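Local coordinates for fat acid-binding protein (Eubacterium ventriosum, PDB 3NYI) that probably binds long-chain fatty acids as a member of the DegV family, and here holds a stearic acid molecule, at residues D24-P29 with A74-S79; R140-G145 with E149-K154; V240-D245 with E251-V256. All coordinates share one frame; numbering follows the deposited sequence.

Contact 1 belongs to the sheet that contains strand 25-33. Contact 3 belongs to the other sheet, at strand 236-242. Their centres are 30 Å apart, on opposite sides of the centre of the chain. The stearic acid relates them. Its C18 end touches G241 in contact 3, while its carboxylate end bonds to S97 and to T65 of strand 64-66, which pairs with strand 25-33. In contact 1 the side chain of V28 is about 11 Å from the bound stearic acid. Contact 2 packs the end of helix 128-143 on helix 148-161. Its centre is 21 Å from that of contact 1, nearest atoms about 6 Å apart, and 30 Å from that of contact 3. None of the three touches another.

Contact 1: D24-P29 with A74-S79; sequences DVTIVP and ADVFRS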
loop_
_atom_site.group_PDB
_atom_site.type_symbol
_atom_site.label_atom_id
_atom_site.label_comp_id
_atom_site.label_asym_id
_atom_site.label_seq_id
_atom_site.Cartn_x
_atom_site.Cartn_y
_atom_site.Cartn_z
ATOM N N ASP A 24 14.382 7.374 -7.613
ATOM C CA ASP A 24 15.060 6.162 -8.059
ATOM C C ASP A 24 14.562 4.888 -7.352
ATOM O O ASP A 24 15.359 4.103 -6.836
ATOM C CB ASP A 24 16.577 6.309 -7.888
ATOM C CG ASP A 24 17.353 5.255 -8.650
ATOM O OD1 ASP A 24 16.826 4.763 -9.671
ATOM O OD2 ASP A 24 18.485 4.923 -8.232
ATOM N N VAL A 25 13.246 4.698 -7.325
ATOM C CA VAL A 25 12.649 3.495 -6.742
ATOM C C VAL A 25 12.234 2.547 -7.863
ATOM O O VAL A 25 11.612 2.961 -8.840
ATOM C CB VAL A 25 11.434 3.837 -5.854
ATOM C CG1 VAL A 25 10.705 2.561 -5.395
ATOM C CG2 VAL A 25 11.873 4.694 -4.655
ATOM N N THR A 26 12.595 1.280 -7.718
ATOM C CA THR A 26 12.312 0.265 -8.722
ATOM C C THR A 26 11.146 -0.596 -8.244
ATOM O O THR A 26 11.101 -0.991 -7.077
ATOM C CB THR A 26 13.544 -0.609 -8.945
ATOM O OG1 THR A 26 14.649 0.233 -9.309
ATOM C CG2 THR A 26 13.293 -1.662 -10.044
ATOM N N ILE A 27 10.201 -0.867 -9.138
ATOM C CA ILE A 27 9.019 -1.658 -8.790
ATOM C C ILE A 27 9.059 -3.069 -9.353
ATOM O O ILE A 27 9.363 -3.270 -10.530
ATOM C CB ILE A 27 7.729 -0.970 -9.251
ATOM C CG1 ILE A 27 7.573 0.371 -8.530
ATOM C CG2 ILE A 27 6.510 -1.870 -8.986
ATOM C CD1 ILE A 27 7.555 0.242 -6.993
ATOM N N VAL A 28 8.775 -4.051 -8.497
ATOM C CA VAL A 28 8.556 -5.433 -8.940
ATOM C C VAL A 28 7.050 -5.695 -8.951
ATOM O O VAL A 28 6.388 -5.674 -7.903
ATOM C CB VAL A 28 9.275 -6.444 -8.027
ATOM C CG1 VAL A 28 8.978 -7.912 -8.460
ATOM C CG2 VAL A 28 10.767 -6.175 -8.024
ATOM N N PRO A 29 6.492 -5.931 -10.142
ATOM C CA PRO A 29 5.029 -6.018 -10.287
ATOM C C PRO A 29 4.380 -7.308 -9.777
ATOM O O PRO A 29 4.900 -8.416 -9.989
ATOM C CB PRO A 29 4.811 -5.931 -11.805
ATOM C CG PRO A 29 6.142 -6.113 -12.446
ATOM C CD PRO A 29 7.217 -6.124 -11.414
ATOM N N ALA A 74 14.524 -11.807 -8.265
ATOM C CA ALA A 74 15.922 -12.208 -8.393
ATOM C C ALA A 74 16.644 -11.447 -9.509
ATOM O O ALA A 74 17.775 -11.015 -9.331
ATOM C CB ALA A 74 16.033 -13.720 -8.629
ATOM N N ASP A 75 15.996 -11.301 -10.660
ATOM C CA ASP A 75 16.593 -10.560 -11.771
ATOM C C ASP A 75 16.860 -9.086 -11.413
ATOM O O ASP A 75 17.878 -8.514 -11.803
ATOM C CB ASP A 75 15.729 -10.675 -13.029
ATOM C CG ASP A 75 15.727 -12.094 -13.626
ATOM O OD1 ASP A 75 16.573 -12.939 -13.252
ATOM O OD2 ASP A 75 14.866 -12.363 -14.485
ATOM N N VAL A 76 15.955 -8.470 -10.662
ATOM C CA VAL A 76 16.189 -7.102 -10.198
ATOM C C VAL A 76 17.340 -7.060 -9.190
ATOM O O VAL A 76 18.278 -6.267 -9.340
ATOM C CB VAL A 76 14.906 -6.489 -9.599
ATOM C CG1 VAL A 76 15.191 -5.129 -8.959
ATOM C CG2 VAL A 76 13.841 -6.372 -10.680
ATOM N N PHE A 77 17.287 -7.921 -8.173
ATOM C CA PHE A 77 18.361 -7.949 -7.181
ATOM C C PHE A 77 19.716 -8.170 -7.855
ATOM O O PHE A 77 20.694 -7.489 -7.548
ATOM C CB PHE A 77 18.141 -9.044 -6.129
ATOM C CG PHE A 77 16.896 -8.864 -5.287
ATOM C CD1 PHE A 77 16.171 -7.681 -5.313
ATOM C CD2 PHE A 77 16.467 -9.887 -4.453
ATOM C CE1 PHE A 77 15.030 -7.531 -4.535
ATOM C CE2 PHE A 77 15.332 -9.753 -3.674
ATOM C CZ PHE A 77 14.611 -8.567 -3.710
ATOM N N ARG A 78 19.760 -9.129 -8.773
ATOM C CA ARG A 78 21.002 -9.502 -9.440
ATOM C C ARG A 78 21.622 -8.343 -10.215
ATOM O O ARG A 78 22.822 -8.087 -10.111
ATOM C CB ARG A 78 20.766 -10.692 -10.375
ATOM C CG ARG A 78 21.930 -11.661 -10.440
ATOM C CD ARG A 78 21.702 -12.742 -11.485
ATOM N NE ARG A 78 20.420 -13.422 -11.310
ATOM C CZ ARG A 78 20.249 -14.534 -10.601
ATOM N NH1 ARG A 78 21.280 -15.104 -9.985
ATOM N NH2 ARG A 78 19.040 -15.079 -10.511
ATOM N N SER A 79 20.808 -7.634 -10.988
ATOM C CA SER A 79 21.326 -6.553 -11.819
ATOM C C SER A 79 21.928 -5.418 -10.988
ATOM O O SER A 79 22.950 -4.844 -11.363
ATOM C CB SER A 79 20.242 -6.021 -12.762
ATOM O OG SER A 79 19.268 -5.269 -12.058
#
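V76 reaches from helix 70-81 to strand 25-33 and meets two side chains there, T26 and V28. The two methyls of V76 divide the work. CG1 stands anti to the backbone N (chi1 173°) and meets T26. CG2, beside the backbone N, meets V28. CG2 of V76 lies 4.1 Å from CG2 of V28, and the two side chains lie alongside, pointing opposite ways. This is the packed side of the contact. V28 is buried, and its side chain also touches V8 of strand 6-10 and S72 and Y73 one turn earlier on the helix. V76 rests on V8 as well.

The layout is that of an alpha/beta layer. Strand 25-33 runs parallel to strand 6-10, and helix 70-81 lies over both before the chain enters strand 87-91 on the far side of strand 6-10. T26 and V28 point to the helix. I27 between them points away from the helix, and its side chain touches S9, S11 and C13. F77, next to V76, packs against A106 and V110 of helix 99-113.

T26 forms the looser side. It approaches V76 tip to tip, its CG2 4.1 Å from CG1 of V76. Both residues are partly exposed, unlike the buried V28. CG2 of T26 is anti to the backbone N, and OG1 sits beside that N (chi1 -56°). The methyl, not the hydroxyl, therefore faces V76. F80, further along the helix, also touches T26. S79 turns its hydroxyl back on its own helix: OG donates to O of V76 over 3.1 Å, 24° out of the carbonyl plane.

Contact 2: R140-G145 with E149-K154; sequences RMLEDG and EQAMSK
M141, modelled as selenomethionine, lays its selenium against A151 and K154. SE is 3.8 Å from CA of A151 and 3.9 Å from its CB. It is also 3.8 Å from CD of K154, whose aliphatic chain crosses it at a slant. The M141 chain runs straight through chi2 and then bends at chi3 (-81°). This brings CE to 4.0 Å from CB of A151. The alanine is small, so M141 can lie close to the backbone of the second helix. L142 adds a lighter contact, with CD2 4.5 Å from CB of A151. D144 follows the end of helix 128-143 and hydrogen-bonds through OD2 to OH of Y293. G145 then closes that helix in a Schellman motif with positive phi (92°). Its N bonds to O of L142. Q150 comes only loosely near G145; its OE1 accepts a hydrogen bond from N of S147, just before helix 148-161. The segments are the facing parts of two consecutive helices joined by a short turn. L146 and Y293 cover M141 and K154. F138 of helix 128-143 packs on A151 and M152, and helix 148-161 leads on to strand 163-167.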
loop_
_atom_site.group_PDB
_atom_site.type_symbol
_atom_site.label_atom_id
_atom_site.label_comp_id
_atom_site.label_asym_id
_atom_site.label_seq_id
_atom_site.Cartn_x
_atom_site.Cartn_y
_atom_site.Cartn_z
ATOM N N ARG A 140 13.433 9.600 2.604
ATOM C CA ARG A 140 13.776 10.825 3.341
ATOM C C ARG A 140 15.018 10.649 4.213
ATOM O O ARG A 140 15.939 11.472 4.173
ATOM C CB ARG A 140 12.612 11.283 4.209
ATOM C CG ARG A 140 11.411 11.797 3.444
ATOM C CD ARG A 140 10.258 12.074 4.397
ATOM N NE ARG A 140 9.052 12.483 3.684
ATOM C CZ ARG A 140 8.349 13.570 3.985
ATOM N NH1 ARG A 140 8.727 14.351 4.996
ATOM N NH2 ARG A 140 7.268 13.872 3.280
HETATM N N MSE A 141 15.045 9.578 5.002
HETATM C CA MSE A 141 16.164 9.345 5.919
HETATM C C MSE A 141 17.499 9.264 5.203
HETATM O O MSE A 141 18.480 9.892 5.626
HETATM C CB MSE A 141 15.917 8.110 6.806
HETATM C CG MSE A 141 14.777 8.325 7.818
HETATM SE SE MSE A 141 14.563 6.850 9.092
HETATM C CE MSE A 141 13.553 5.630 7.944
ATOM N N LEU A 142 17.532 8.499 4.113
ATOM C CA LEU A 142 18.741 8.359 3.320
ATOM C C LEU A 142 19.141 9.664 2.647
ATOM O O LEU A 142 20.315 9.999 2.611
ATOM C CB LEU A 142 18.582 7.244 2.280
ATOM C CG LEU A 142 18.301 5.873 2.897
ATOM C CD1 LEU A 142 18.388 4.782 1.835
ATOM C CD2 LEU A 142 19.263 5.582 4.042
ATOM N N GLU A 143 18.175 10.408 2.122
ATOM C CA GLU A 143 18.494 11.698 1.514
ATOM C C GLU A 143 18.953 12.722 2.553
ATOM O O GLU A 143 19.781 13.590 2.260
ATOM C CB GLU A 143 17.320 12.212 0.671
ATOM C CG GLU A 143 17.014 11.275 -0.505
ATOM C CD GLU A 143 16.031 11.843 -1.517
ATOM O OE1 GLU A 143 15.520 12.965 -1.300
ATOM O OE2 GLU A 143 15.777 11.151 -2.534
ATOM N N ASP A 144 18.439 12.607 3.773
ATOM C CA ASP A 144 18.858 13.507 4.850
ATOM C C ASP A 144 20.197 13.075 5.460
ATOM O O ASP A 144 20.690 13.689 6.404
ATOM C CB ASP A 144 17.774 13.625 5.934
ATOM C CG ASP A 144 16.482 14.236 5.407
ATOM O OD1 ASP A 144 16.518 14.835 4.310
ATOM O OD2 ASP A 144 15.429 14.120 6.085
ATOM N N GLY A 145 20.779 12.005 4.925
ATOM C CA GLY A 145 22.125 11.622 5.310
ATOM C C GLY A 145 22.259 10.632 6.454
ATOM O O GLY A 145 23.364 10.385 6.927
ATOM N N GLU A 149 21.999 1.873 8.909
ATOM C CA GLU A 149 21.774 1.397 10.271
ATOM C C GLU A 149 20.892 2.347 11.079
ATOM O O GLU A 149 20.004 1.909 11.809
ATOM C CB GLU A 149 23.103 1.163 10.998
ATOM C CG GLU A 149 23.809 -0.125 10.593
ATOM C CD GLU A 149 24.388 -0.070 9.188
ATOM O OE1 GLU A 149 24.708 1.046 8.711
ATOM O OE2 GLU A 149 24.527 -1.148 8.564
ATOM N N GLN A 150 21.142 3.645 10.947
ATOM C CA GLN A 150 20.342 4.638 11.657
ATOM C C GLN A 150 18.883 4.581 11.214
ATOM O O GLN A 150 17.972 4.749 12.024
ATOM C CB GLN A 150 20.906 6.040 11.444
ATOM C CG GLN A 150 22.326 6.206 11.962
ATOM C CD GLN A 150 22.901 7.570 11.651
ATOM O OE1 GLN A 150 22.817 8.052 10.521
ATOM N NE2 GLN A 150 23.493 8.206 12.660
ATOM N N ALA A 151 18.665 4.344 9.923
ATOM C CA ALA A 151 17.311 4.303 9.390
ATOM C C ALA A 151 16.597 3.051 9.885
ATOM O O ALA A 151 15.423 3.092 10.253
ATOM C CB ALA A 151 17.331 4.345 7.859
HETATM N N MSE A 152 17.311 1.930 9.893
HETATM C CA MSE A 152 16.711 0.671 10.310
HETATM C C MSE A 152 16.321 0.714 11.783
HETATM O O MSE A 152 15.355 0.082 12.183
HETATM C CB MSE A 152 17.648 -0.510 10.027
HETATM C CG MSE A 152 17.823 -0.814 8.541
HETATM SE SE MSE A 152 16.123 -1.281 7.680
HETATM C CE MSE A 152 15.646 -2.719 8.896
ATOM N N SER A 153 17.060 1.472 12.586
ATOM C CA SER A 153 16.733 1.599 14.006
ATOM C C SER A 153 15.430 2.368 14.246
ATOM O O SER A 153 14.928 2.414 15.371
ATOM C CB SER A 153 17.873 2.283 14.771
ATOM O OG SER A 153 17.822 3.690 14.598
ATOM N N LYS A 154 14.897 2.996 13.205
ATOM C CA LYS A 154 13.619 3.707 13.332
ATOM C C LYS A 154 12.475 2.960 12.666
ATOM O O LYS A 154 11.301 3.307 12.840
ATOM C CB LYS A 154 13.723 5.117 12.763
ATOM C CG LYS A 154 14.826 5.941 13.431
ATOM C CD LYS A 154 14.881 7.351 12.886
ATOM C CE LYS A 154 16.111 8.091 13.415
ATOM N NZ LYS A 154 16.173 8.067 14.905
#

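Contact 3: V240-D245 with E251-V256; sequences VGYGYD and EFMKEV. With STE (stearic acid), chain C.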
loop_
_atom_site.group_PDB
_atom_site.type_symbol
_atom_site.label_atom_id
_atom_site.label_comp_id
_atom_site.label_asym_id
_atom_site.label_seq_id
_atom_site.Cartn_x
_atom_site.Cartn_y
_atom_site.Cartn_z
ATOM N N VAL A 240 -3.638 10.741 0.898
ATOM C CA VAL A 240 -4.933 10.170 0.526
ATOM C C VAL A 240 -4.792 9.139 -0.603
ATOM O O VAL A 240 -3.919 9.271 -1.471
ATOM C CB VAL A 240 -5.942 11.286 0.101
ATOM C CG1 VAL A 240 -7.088 10.713 -0.705
ATOM C CG2 VAL A 240 -6.468 12.051 1.335
ATOM N N GLY A 241 -5.648 8.115 -0.579
ATOM C CA GLY A 241 -5.774 7.172 -1.690
ATOM C C GLY A 241 -7.199 7.155 -2.234
ATOM O O GLY A 241 -8.172 7.217 -1.471
ATOM N N TYR A 242 -7.332 7.069 -3.553
ATOM C CA TYR A 242 -8.646 7.062 -4.186
ATOM C C TYR A 242 -8.741 5.964 -5.238
ATOM O O TYR A 242 -7.726 5.492 -5.753
ATOM C CB TYR A 242 -8.953 8.419 -4.827
ATOM C CG TYR A 242 -7.904 8.872 -5.814
ATOM C CD1 TYR A 242 -7.945 8.459 -7.143
ATOM C CD2 TYR A 242 -6.863 9.700 -5.415
ATOM C CE1 TYR A 242 -6.985 8.866 -8.047
ATOM C CE2 TYR A 242 -5.894 10.110 -6.312
ATOM C CZ TYR A 242 -5.959 9.690 -7.624
ATOM O OH TYR A 242 -4.997 10.099 -8.519
ATOM N N GLY A 243 -9.969 5.569 -5.548
ATOM C CA GLY A 243 -10.215 4.467 -6.457
ATOM C C GLY A 243 -10.609 4.959 -7.833
ATOM O O GLY A 243 -9.892 5.749 -8.452
ATOM N N TYR A 244 -11.761 4.499 -8.302
ATOM C CA TYR A 244 -12.178 4.736 -9.678
ATOM C C TYR A 244 -12.451 6.210 -9.963
ATOM O O TYR A 244 -12.083 6.736 -11.016
ATOM C CB TYR A 244 -13.423 3.902 -9.978
ATOM C CG TYR A 244 -13.960 4.074 -11.380
ATOM C CD1 TYR A 244 -13.246 3.610 -12.476
ATOM C CD2 TYR A 244 -15.190 4.677 -11.600
ATOM C CE1 TYR A 244 -13.733 3.747 -13.761
ATOM C CE2 TYR A 244 -15.691 4.822 -12.884
ATOM C CZ TYR A 244 -14.956 4.352 -13.959
ATOM O OH TYR A 244 -15.440 4.492 -15.238
ATOM N N ASP A 245 -13.097 6.875 -9.013
ATOM C CA ASP A 245 -13.534 8.253 -9.207
ATOM C C ASP A 245 -12.495 9.247 -8.696
ATOM O O ASP A 245 -12.448 9.544 -7.504
ATOM C CB ASP A 245 -14.869 8.474 -8.500
ATOM C CG ASP A 245 -15.447 9.857 -8.750
ATOM O OD1 ASP A 245 -14.710 10.759 -9.198
ATOM O OD2 ASP A 245 -16.652 10.038 -8.487
ATOM N N GLU A 251 -11.833 15.848 -4.073
ATOM C CA GLU A 251 -12.777 16.477 -3.163
ATOM C C GLU A 251 -12.571 15.926 -1.757
ATOM O O GLU A 251 -12.655 16.649 -0.769
ATOM C CB GLU A 251 -14.215 16.211 -3.621
ATOM C CG GLU A 251 -15.282 16.822 -2.718
ATOM C CD GLU A 251 -16.686 16.291 -3.001
ATOM O OE1 GLU A 251 -16.849 15.059 -3.147
ATOM O OE2 GLU A 251 -17.632 17.110 -3.064
ATOM N N PHE A 252 -12.314 14.628 -1.670
ATOM C CA PHE A 252 -12.040 14.023 -0.376
ATOM C C PHE A 252 -10.802 14.655 0.253
ATOM O O PHE A 252 -10.776 14.908 1.459
ATOM C CB PHE A 252 -11.893 12.499 -0.489
ATOM C CG PHE A 252 -11.729 11.810 0.838
ATOM C CD1 PHE A 252 -12.750 11.842 1.780
ATOM C CD2 PHE A 252 -10.551 11.136 1.149
ATOM C CE1 PHE A 252 -12.604 11.219 3.013
ATOM C CE2 PHE A 252 -10.391 10.512 2.382
ATOM C CZ PHE A 252 -11.422 10.552 3.319
HETATM N N MSE A 253 -9.783 14.923 -0.564
HETATM C CA MSE A 253 -8.558 15.521 -0.047
HETATM C C MSE A 253 -8.853 16.854 0.617
HETATM O O MSE A 253 -8.175 17.241 1.557
HETATM C CB MSE A 253 -7.535 15.748 -1.155
HETATM C CG MSE A 253 -7.015 14.484 -1.800
HETATM SE SE MSE A 253 -5.873 14.896 -3.320
HETATM C CE MSE A 253 -5.880 13.112 -4.158
ATOM N N LYS A 254 -9.849 17.568 0.101
ATOM C CA LYS A 254 -10.201 18.863 0.670
ATOM C C LYS A 254 -10.863 18.671 2.027
ATOM O O LYS A 254 -10.578 19.403 2.976
ATOM C CB LYS A 254 -11.109 19.647 -0.283
ATOM C CG LYS A 254 -10.397 20.148 -1.536
ATOM C CD LYS A 254 -11.350 20.906 -2.454
ATOM C CE LYS A 254 -10.607 21.554 -3.617
ATOM N NZ LYS A 254 -11.516 22.332 -4.514
ATOM N N GLU A 255 -11.740 17.674 2.113
ATOM C CA GLU A 255 -12.420 17.344 3.363
ATOM C C GLU A 255 -11.425 16.900 4.426
ATOM O O GLU A 255 -11.584 17.224 5.603
ATOM C CB GLU A 255 -13.449 16.233 3.154
ATOM C CG GLU A 255 -14.520 16.534 2.120
ATOM C CD GLU A 255 -15.306 15.290 1.724
ATOM O OE1 GLU A 255 -15.444 14.366 2.562
ATOM O OE2 GLU A 255 -15.786 15.238 0.572
ATOM N N VAL A 256 -10.415 16.138 4.014
ATOM C CA VAL A 256 -9.382 15.686 4.946
ATOM C C VAL A 256 -8.626 16.877 5.530
ATOM O O VAL A 256 -8.456 16.982 6.748
ATOM C CB VAL A 256 -8.378 14.727 4.275
ATOM C CG1 VAL A 256 -7.185 14.452 5.190
ATOM C CG2 VAL A 256 -9.060 13.413 3.867
HETATM C C1 STE C . -1.313 -11.648 -3.939
HETATM O O1 STE C . -0.391 -12.177 -3.398
HETATM O O2 STE C . -2.036 -12.299 -4.635
HETATM C C2 STE C . -1.695 -10.199 -3.557
HETATM C C3 STE C . -2.859 -10.194 -2.534
HETATM C C4 STE C . -3.305 -8.739 -2.246
HETATM C C5 STE C . -4.287 -8.682 -1.054
HETATM C C6 STE C . -4.757 -7.226 -0.828
HETATM C C7 STE C . -5.822 -7.149 0.295
HETATM C C8 STE C . -6.129 -5.655 0.575
HETATM C C9 STE C . -7.207 -5.503 1.673
HETATM C C10 STE C . -7.535 -3.994 1.843
HETATM C C11 STE C . -6.406 -3.336 2.639
HETATM C C12 STE C . -5.817 -2.049 2.015
HETATM C C13 STE C . -6.762 -1.294 1.066
HETATM C C14 STE C . -6.680 0.206 1.462
HETATM C C15 STE C . -7.261 1.110 0.350
HETATM C C16 STE C . -7.497 2.523 0.938
HETATM C C17 STE C . -6.206 3.362 0.814
HETATM C C18 STE C . -6.460 4.829 1.233
#
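The F252 ring meets V240 at its edge and V256 on one face. CG1 of V240 lies in the ring plane, 4.0 Å from CD2. CG2 of V256 sits 3.5 Å above the plane, over the ring's periphery rather than its centre. The Y242 ring is met obliquely by the methyl of M253, a selenomethionine, with CE 3.7 Å from CE2. These residues join strand to helix in a beta-alpha-beta crossover: strand 236-242, helix 246-260, then strand 270-271, which pairs parallel with the first. The helix runs back nearly antiparallel to the strand, at 153°, with the axes 9.1 Å apart.

V240 is the hub. Its CB is 3.9 Å from CG of M253, and its CG2 is 3.9 Å from CG2 of V256. M253 runs extended (chi2 174°, chi3 -164°), which carries CE to the Y242 ring. With alanine in place of V240, CG1 and CG2 are lost, which is likely to leave a gap between CG of M253, CG2 of V256 and the edge of the F252 ring. L264 closes over V240, M253 and V256, while L221 of helix 213-231 touches F252 and V256.

Just past the strand, D245 is the N-cap of the helix. G241 meets the stearic acid: its CA lies 3.8 Å from C18, the last carbon of the lipid chain.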